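Local structure of IPT/TIG domain-containing protein BACOVA_02650 (Bacteroides ovatus, 5E7H) at residues L162-F167 against F177-C182; A187-Y192 against C210-S215; I234-T239 against D253-V258. The protein binds polysaccharide at the outer surface of the cell and probably captures xyloglucan before its transport into the periplasm for degradation. All coordinates share one frame; numbering follows the deposited sequence.

Overall arrangement
This chain is the C-terminal piece of the protein, an IPT/TIG domain followed by the xyloglucan-binding domain, and all three interactions lie in the latter. Following the chain, strand 160-168 leads through a seven-residue link to strand 176-181, and interaction 1 closes that connection. Interaction 2 then joins segments 187-192 and 210-215, 17 residues apart, and interaction 3 joins segments 234-239 and 253-258, with 13 between them. The three are in series, neither nested nor crossed. Each bridges the same two antiparallel sheets: 162-167, 210-215 and 253-258 belong to one, 177-182, 187-192 and 234-239 to the other. Interactions 1 and 3 share the core, while interaction 2 lies nearer the border.

Interaction 1. Residues L162-F167 against F177-C182; sequences LQFECF and FQIAMC
Between Leu162 and Phe164, which reach across to Ile179 and Met181, lies Gln163, whose OE1 is gripped by two groups, Arg256 NE and Thr11 OG1. Next along the same outer face, Glu165 OE2 forms a salt bridge with Arg256 NH2, and Glu165 OE1 shares a hydrogen bond with Ser10 OG. Alternation along the strand turns Gln163 and Glu165 to the face that meets Ser10 and Thr11 of the IPT/TIG region, and leaves Leu162 and Phe164 for the apolar interior.

Leu162 and Met181 meet tip to tip. The thioether chain of Met181 is extended beyond CG (chi2 175°), which carries its methyl far enough to sit 3.9 Å from Leu162 CD1, with Leu162 CD2 and Met181 CE only slightly farther apart at 4.1 Å. Met181 CE thus rests against both methyls at the end of Leu162, and Leu162 CD2 also touches Ile179 CG2 at 4.1 Å. Ile179 divides its two branches between partners: CG2 serves the leucine, whereas the longer arm ends with CD1 3.8 Å from Phe164 CE1 and 4.1 Å from Phe164 CZ. The methyl approaches the ring obliquely. Phe164 CG lies between backbone N and carbonyl carbon (chi1 51°), and from there the ring projects to Ile179 CD1.

The strands belong to the two facing sheets of a beta sandwich. The axes of the two short strand segments approach to 11.5 Å, with 129° between their N-to-C directions, so the side chains alone bridge the gap, and branched, flexible and flat shapes fill it together. Phe164 also meets the ring of Phe255, on the neighbouring strand of its sheet. With carbon-only contacts between the segments, their attraction rests on dispersion and the exclusion of water, a cohesion that depends on complementary shape more than on direction.

Interaction 2. Residues A187-Y192 against C210-S215; sequences AALNGY and CSVSLS
Leu189 and Tyr192 both place CG opposite the backbone N (chi1 171° and -178°), which sends the isobutyl group and the phenol toward Val212. Val212 CG1 receives both: Leu189 CD2 comes tip to tip at 3.9 Å, and Tyr192 CE1 lies at the same 3.9 Å, with the methyl oblique to the ring. Valine suits a strand, and its short branch brings one methyl, CG1, against both neighbours. Farther along, Tyr192 OH ends 3.7 Å from Cys210 CB; the small cysteine lets the hydroxyl come this near.

Just before Tyr192, Gly191 has positive phi (69°) and forms, with Tyr192, a G1 beta bulge opposite Phe177. The chain turns a corner there, at the border strand of one sheet of the sandwich, while Val212 and Cys210 belong to the facing sheet.

Two waters bridge the segments, one between carbonyls, the other from the Tyr192 hydroxyl to a carbonyl. The first donates to Ala187 O at 2.7 Å and to Ser215 O at 2.8 Å. The second lies at the edge of the Tyr192 ring, in its plane, 2.7 Å from Tyr192 OH, and donates to Ser211 O at 2.8 Å.

Interaction 3. Residues I234-T239 against D253-V258; sequences IGVYAT and DNFRIV. With NA (sodium ion), chain I.
Val236 and Phe255 carry the apolar part of the contact, helped by Ile234. Val236 CG2 lies 3.9 Å from Phe255 CZ, at the far end of the ring, while Ile234 CD1 approaches Phe255 CD1 more loosely at 4.4 Å. Both methyls meet the ring obliquely. Phe255 CG lies anti to the carbonyl carbon (chi1 -66°), which carries the long aromatic side chain out to the branched Val236 and Ile234.

Two hydrogen bonds lie inside 253-258. Asn254 N donates to Asp253 OD1 at 2.8 Å, meeting the oxygen from above the carboxylate plane, 40° out of it. The guanidinium group of Arg256 folds back on its own strand, and Arg256 NH1 donates to Asn254 O at 2.8 Å, bent to 144° at the hydrogen.

Metal coordination falls to Asp253, whose carboxylate clasps the sodium ion with both oxygens, OD1 at 2.6 Å and OD2 at 2.5 Å. A water 2.6 Å from the sodium donates to Asn254 OD1 at 2.9 Å, making Asn254 a second-shell residue. The backbone oxygens of Asn92, Asn119 and Thr121 complete the shell; an anionic carboxylate among neutral oxygens would suit a monovalent cation. The whole is a beta sandwich with Phe255 in the core between its sheets and a sodium site at the start of the 253-258 segment, in the xyloglucan-binding domain.

Interaction 1. Residues L162-F167 against F177-C182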
# COMPACT_ATOMS: atom_id res chain seq x y z
N LEU A 162 -8.67 -1.50 2.57
CA LEU A 162 -7.46 -2.31 2.45
C LEU A 162 -6.46 -1.52 1.63
O LEU A 162 -6.76 -1.13 0.51
CB LEU A 162 -7.76 -3.64 1.78
CG LEU A 162 -6.56 -4.54 1.51
CD1 LEU A 162 -6.00 -5.09 2.82
CD2 LEU A 162 -6.95 -5.66 0.58
N GLN A 163 -5.28 -1.32 2.20
CA GLN A 163 -4.17 -0.65 1.50
C GLN A 163 -3.03 -1.62 1.39
O GLN A 163 -2.86 -2.51 2.24
CB GLN A 163 -3.68 0.59 2.24
CG GLN A 163 -4.61 1.74 2.30
CD GLN A 163 -3.96 2.92 3.01
OE1 GLN A 163 -3.10 2.75 3.89
NE2 GLN A 163 -4.37 4.11 2.64
N PHE A 164 -2.18 -1.42 0.39
CA PHE A 164 -0.95 -2.20 0.28
C PHE A 164 -0.04 -1.46 -0.66
O PHE A 164 -0.50 -0.62 -1.42
CB PHE A 164 -1.20 -3.64 -0.23
CG PHE A 164 -2.03 -3.74 -1.48
CD1 PHE A 164 -3.42 -3.79 -1.43
CD2 PHE A 164 -1.42 -3.82 -2.73
CE1 PHE A 164 -4.19 -3.90 -2.59
CE2 PHE A 164 -2.18 -3.94 -3.89
CZ PHE A 164 -3.55 -3.96 -3.82
N GLU A 165 1.23 -1.79 -0.60
CA GLU A 165 2.19 -1.22 -1.54
C GLU A 165 2.33 -2.20 -2.68
O GLU A 165 2.31 -3.42 -2.48
CB GLU A 165 3.53 -0.98 -0.87
CG GLU A 165 4.03 0.44 -1.00
CD GLU A 165 3.14 1.48 -0.34
OE1 GLU A 165 3.32 2.68 -0.63
OE2 GLU A 165 2.29 1.12 0.50
N CYS A 166 2.50 -1.66 -3.88
CA CYS A 166 2.60 -2.47 -5.09
C CYS A 166 3.64 -1.88 -6.04
O CYS A 166 3.72 -0.65 -6.18
CB CYS A 166 1.25 -2.54 -5.76
SG CYS A 166 1.16 -3.64 -7.18
N PHE A 167 4.43 -2.74 -6.67
CA PHE A 167 5.37 -2.33 -7.70
C PHE A 167 5.05 -3.10 -8.96
O PHE A 167 5.06 -4.32 -8.95
CB PHE A 167 6.81 -2.61 -7.26
CG PHE A 167 7.87 -2.23 -8.29
CD1 PHE A 167 8.04 -2.99 -9.44
CD2 PHE A 167 8.72 -1.16 -8.06
CE1 PHE A 167 9.02 -2.64 -10.39
CE2 PHE A 167 9.71 -0.83 -9.00
CZ PHE A 167 9.85 -1.58 -10.15
N PHE A 177 -5.86 -9.57 -10.93
CA PHE A 177 -5.71 -10.11 -9.59
C PHE A 177 -7.04 -10.27 -8.88
O PHE A 177 -7.97 -9.48 -9.08
CB PHE A 177 -4.79 -9.22 -8.75
CG PHE A 177 -3.37 -9.21 -9.23
CD1 PHE A 177 -2.45 -10.14 -8.76
CD2 PHE A 177 -2.96 -8.31 -10.20
CE1 PHE A 177 -1.15 -10.17 -9.23
CE2 PHE A 177 -1.64 -8.32 -10.66
CZ PHE A 177 -0.74 -9.26 -10.18
N GLN A 178 -7.10 -11.32 -8.07
CA GLN A 178 -8.18 -11.54 -7.11
C GLN A 178 -7.60 -11.38 -5.71
O GLN A 178 -6.54 -11.92 -5.42
CB GLN A 178 -8.80 -12.93 -7.29
CG GLN A 178 -9.83 -13.29 -6.22
CD GLN A 178 -10.31 -14.71 -6.29
OE1 GLN A 178 -9.76 -15.56 -7.00
NE2 GLN A 178 -11.34 -14.97 -5.53
N ILE A 179 -8.30 -10.65 -4.85
CA ILE A 179 -7.95 -10.60 -3.42
C ILE A 179 -9.17 -11.12 -2.64
O ILE A 179 -10.29 -10.62 -2.80
CB ILE A 179 -7.59 -9.18 -2.96
CG1 ILE A 179 -6.39 -8.66 -3.76
CG2 ILE A 179 -7.27 -9.20 -1.46
CD1 ILE A 179 -5.97 -7.20 -3.43
N ALA A 180 -8.93 -12.15 -1.83
CA ALA A 180 -10.00 -12.81 -1.06
C ALA A 180 -9.57 -12.87 0.39
O ALA A 180 -8.38 -12.96 0.69
CB ALA A 180 -10.27 -14.19 -1.59
N MET A 181 -10.55 -12.83 1.30
CA MET A 181 -10.30 -13.02 2.72
C MET A 181 -11.28 -14.03 3.32
O MET A 181 -12.44 -14.13 2.90
CB MET A 181 -10.42 -11.69 3.46
CG MET A 181 -9.33 -10.70 3.15
SD MET A 181 -9.68 -9.15 3.98
CE MET A 181 -8.25 -8.22 3.47
N CYS A 182 -10.80 -14.76 4.32
CA CYS A 182 -11.62 -15.69 5.13
C CYS A 182 -12.30 -16.78 4.31
O CYS A 182 -13.35 -17.30 4.69
CB CYS A 182 -12.68 -14.94 5.91
SG CYS A 182 -12.02 -13.64 6.97

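Interaction 2. Residues A187-Y192 against C210-S215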
# COMPACT_ATOMS: atom_id res chain seq x y z
N ALA A 187 -17.32 -13.01 -1.88
CA ALA A 187 -17.15 -11.60 -1.54
C ALA A 187 -15.85 -11.02 -2.07
O ALA A 187 -15.56 -9.85 -1.87
CB ALA A 187 -17.20 -11.41 -0.03
N ALA A 188 -15.06 -11.83 -2.76
CA ALA A 188 -13.73 -11.39 -3.17
C ALA A 188 -13.72 -10.28 -4.23
O ALA A 188 -14.68 -10.11 -4.97
CB ALA A 188 -12.96 -12.57 -3.69
N LEU A 189 -12.62 -9.55 -4.26
CA LEU A 189 -12.36 -8.58 -5.31
C LEU A 189 -11.78 -9.34 -6.48
O LEU A 189 -10.77 -10.00 -6.33
CB LEU A 189 -11.40 -7.50 -4.83
CG LEU A 189 -10.85 -6.53 -5.87
CD1 LEU A 189 -11.99 -5.73 -6.47
CD2 LEU A 189 -9.80 -5.62 -5.24
N ASN A 190 -12.43 -9.26 -7.63
CA ASN A 190 -11.93 -9.94 -8.83
C ASN A 190 -11.65 -8.96 -9.95
O ASN A 190 -12.22 -7.86 -9.98
CB ASN A 190 -12.91 -11.00 -9.30
CG ASN A 190 -12.74 -12.30 -8.56
OD1 ASN A 190 -11.80 -13.07 -8.80
ND2 ASN A 190 -13.64 -12.55 -7.64
N GLY A 191 -10.79 -9.36 -10.87
CA GLY A 191 -10.50 -8.56 -12.04
C GLY A 191 -9.74 -7.28 -11.79
O GLY A 191 -9.83 -6.32 -12.57
N TYR A 192 -8.97 -7.27 -10.71
CA TYR A 192 -8.29 -6.05 -10.27
C TYR A 192 -6.95 -5.85 -10.95
O TYR A 192 -6.12 -6.76 -10.99
CB TYR A 192 -8.09 -6.08 -8.75
CG TYR A 192 -7.43 -4.83 -8.20
CD1 TYR A 192 -8.13 -3.64 -8.16
CD2 TYR A 192 -6.12 -4.83 -7.74
CE1 TYR A 192 -7.54 -2.48 -7.68
CE2 TYR A 192 -5.53 -3.67 -7.25
CZ TYR A 192 -6.25 -2.51 -7.24
OH TYR A 192 -5.68 -1.33 -6.78
N CYS A 210 -1.74 1.23 -3.21
CA CYS A 210 -3.04 0.85 -3.73
C CYS A 210 -4.03 0.78 -2.58
O CYS A 210 -3.66 0.38 -1.48
CB CYS A 210 -2.98 -0.51 -4.42
SG CYS A 210 -1.83 -0.59 -5.81
N SER A 211 -5.28 1.12 -2.85
CA SER A 211 -6.32 1.17 -1.84
C SER A 211 -7.63 0.70 -2.44
O SER A 211 -7.99 1.14 -3.54
CB SER A 211 -6.48 2.61 -1.30
OG SER A 211 -7.34 2.64 -0.19
N VAL A 212 -8.33 -0.20 -1.75
CA VAL A 212 -9.71 -0.54 -2.13
C VAL A 212 -10.62 -0.50 -0.90
O VAL A 212 -10.16 -0.74 0.22
CB VAL A 212 -9.80 -1.93 -2.80
CG1 VAL A 212 -9.00 -1.96 -4.09
CG2 VAL A 212 -9.34 -3.04 -1.87
N SER A 213 -11.90 -0.21 -1.09
CA SER A 213 -12.84 -0.33 0.02
C SER A 213 -12.78 -1.76 0.56
O SER A 213 -12.75 -2.74 -0.20
CB SER A 213 -14.27 -0.00 -0.40
OG SER A 213 -14.39 1.37 -0.70
N LEU A 214 -12.77 -1.91 1.88
CA LEU A 214 -12.74 -3.25 2.44
C LEU A 214 -14.02 -4.00 2.07
O LEU A 214 -13.99 -5.23 1.97
CB LEU A 214 -12.55 -3.21 3.97
CG LEU A 214 -12.30 -4.57 4.65
CD1 LEU A 214 -11.04 -5.25 4.10
CD2 LEU A 214 -12.16 -4.39 6.17
N SER A 215 -15.12 -3.29 1.84
CA SER A 215 -16.36 -3.94 1.40
C SER A 215 -16.23 -4.63 0.04
O SER A 215 -17.10 -5.44 -0.32
CB SER A 215 -17.50 -2.91 1.35
OG SER A 215 -17.24 -1.90 0.39
O HOH W 1 -17.44 -8.06 -1.29
O HOH W 2 -7.56 0.60 -6.23

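Interaction 3. Residues I234-T239 against D253-V258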
# COMPACT_ATOMS: atom_id res chain seq x y z
N ILE A 234 -5.93 -14.74 3.88
CA ILE A 234 -5.94 -13.71 2.85
C ILE A 234 -5.22 -14.33 1.66
O ILE A 234 -4.18 -14.96 1.83
CB ILE A 234 -5.28 -12.38 3.31
CG1 ILE A 234 -5.30 -11.35 2.19
CG2 ILE A 234 -3.85 -12.62 3.81
CD1 ILE A 234 -4.85 -9.96 2.61
N GLY A 235 -5.79 -14.14 0.47
CA GLY A 235 -5.24 -14.75 -0.73
C GLY A 235 -5.14 -13.72 -1.84
O GLY A 235 -6.02 -12.88 -2.01
N VAL A 236 -4.03 -13.77 -2.57
CA VAL A 236 -3.79 -12.93 -3.74
C VAL A 236 -3.55 -13.88 -4.92
O VAL A 236 -2.63 -14.70 -4.89
CB VAL A 236 -2.59 -11.99 -3.53
CG1 VAL A 236 -2.28 -11.18 -4.79
CG2 VAL A 236 -2.84 -11.05 -2.34
N TYR A 237 -4.39 -13.79 -5.94
CA TYR A 237 -4.38 -14.77 -7.03
C TYR A 237 -4.30 -14.06 -8.36
O TYR A 237 -5.11 -13.19 -8.65
CB TYR A 237 -5.63 -15.65 -7.01
CG TYR A 237 -5.97 -16.28 -5.68
CD1 TYR A 237 -6.63 -15.54 -4.70
CD2 TYR A 237 -5.67 -17.61 -5.42
CE1 TYR A 237 -6.96 -16.11 -3.50
CE2 TYR A 237 -5.99 -18.18 -4.21
CZ TYR A 237 -6.64 -17.42 -3.26
OH TYR A 237 -6.96 -17.98 -2.04
N ALA A 238 -3.36 -14.48 -9.21
CA ALA A 238 -3.22 -13.88 -10.53
C ALA A 238 -3.70 -14.86 -11.60
O ALA A 238 -3.37 -16.04 -11.57
CB ALA A 238 -1.76 -13.49 -10.80
N THR A 239 -4.47 -14.35 -12.56
CA THR A 239 -4.93 -15.14 -13.70
C THR A 239 -4.79 -14.28 -14.95
O THR A 239 -4.44 -13.09 -14.87
CB THR A 239 -6.40 -15.57 -13.57
OG1 THR A 239 -7.22 -14.42 -13.37
CG2 THR A 239 -6.57 -16.54 -12.42
N ASP A 253 3.57 -5.57 -0.81
CA ASP A 253 4.00 -5.63 0.59
C ASP A 253 3.05 -4.83 1.48
O ASP A 253 2.28 -3.99 1.02
CB ASP A 253 5.42 -5.10 0.73
CG ASP A 253 6.17 -5.65 1.92
OD1 ASP A 253 5.65 -6.43 2.73
OD2 ASP A 253 7.36 -5.28 2.06
N ASN A 254 3.15 -5.10 2.78
CA ASN A 254 2.52 -4.28 3.83
C ASN A 254 1.02 -4.09 3.63
O ASN A 254 0.48 -2.99 3.68
CB ASN A 254 3.22 -2.93 3.95
CG ASN A 254 4.53 -3.07 4.66
OD1 ASN A 254 4.66 -3.84 5.62
ND2 ASN A 254 5.52 -2.32 4.21
N PHE A 255 0.33 -5.20 3.43
CA PHE A 255 -1.11 -5.17 3.46
C PHE A 255 -1.55 -4.67 4.83
O PHE A 255 -1.01 -5.11 5.86
CB PHE A 255 -1.72 -6.56 3.19
CG PHE A 255 -1.46 -7.08 1.80
CD1 PHE A 255 -2.37 -6.84 0.78
CD2 PHE A 255 -0.31 -7.81 1.52
CE1 PHE A 255 -2.13 -7.31 -0.51
CE2 PHE A 255 -0.06 -8.28 0.22
CZ PHE A 255 -0.97 -8.02 -0.78
N ARG A 256 -2.55 -3.78 4.85
CA ARG A 256 -2.98 -3.11 6.06
C ARG A 256 -4.43 -2.70 5.92
O ARG A 256 -4.90 -2.38 4.83
CB ARG A 256 -2.06 -1.90 6.35
CG ARG A 256 -1.95 -0.90 5.20
CD ARG A 256 -0.67 -0.05 5.34
NE ARG A 256 -0.51 0.94 4.28
CZ ARG A 256 0.26 0.82 3.21
NH1 ARG A 256 0.94 -0.28 2.94
NH2 ARG A 256 0.35 1.85 2.37
N ILE A 257 -5.14 -2.72 7.04
CA ILE A 257 -6.53 -2.29 7.09
C ILE A 257 -6.58 -1.03 7.92
O ILE A 257 -6.15 -1.03 9.07
CB ILE A 257 -7.46 -3.37 7.71
CG1 ILE A 257 -7.47 -4.61 6.82
CG2 ILE A 257 -8.87 -2.81 7.88
CD1 ILE A 257 -8.21 -5.80 7.41
N VAL A 258 -7.08 0.05 7.31
CA VAL A 258 -7.11 1.36 7.97
C VAL A 258 -8.48 2.00 7.82
O VAL A 258 -9.29 1.57 7.00
CB VAL A 258 -6.04 2.31 7.39
CG1 VAL A 258 -4.65 1.75 7.59
CG2 VAL A 258 -6.27 2.56 5.91
NA NA I . 7.93 -6.67 4.03
O HOH W 3 7.42 -4.57 5.51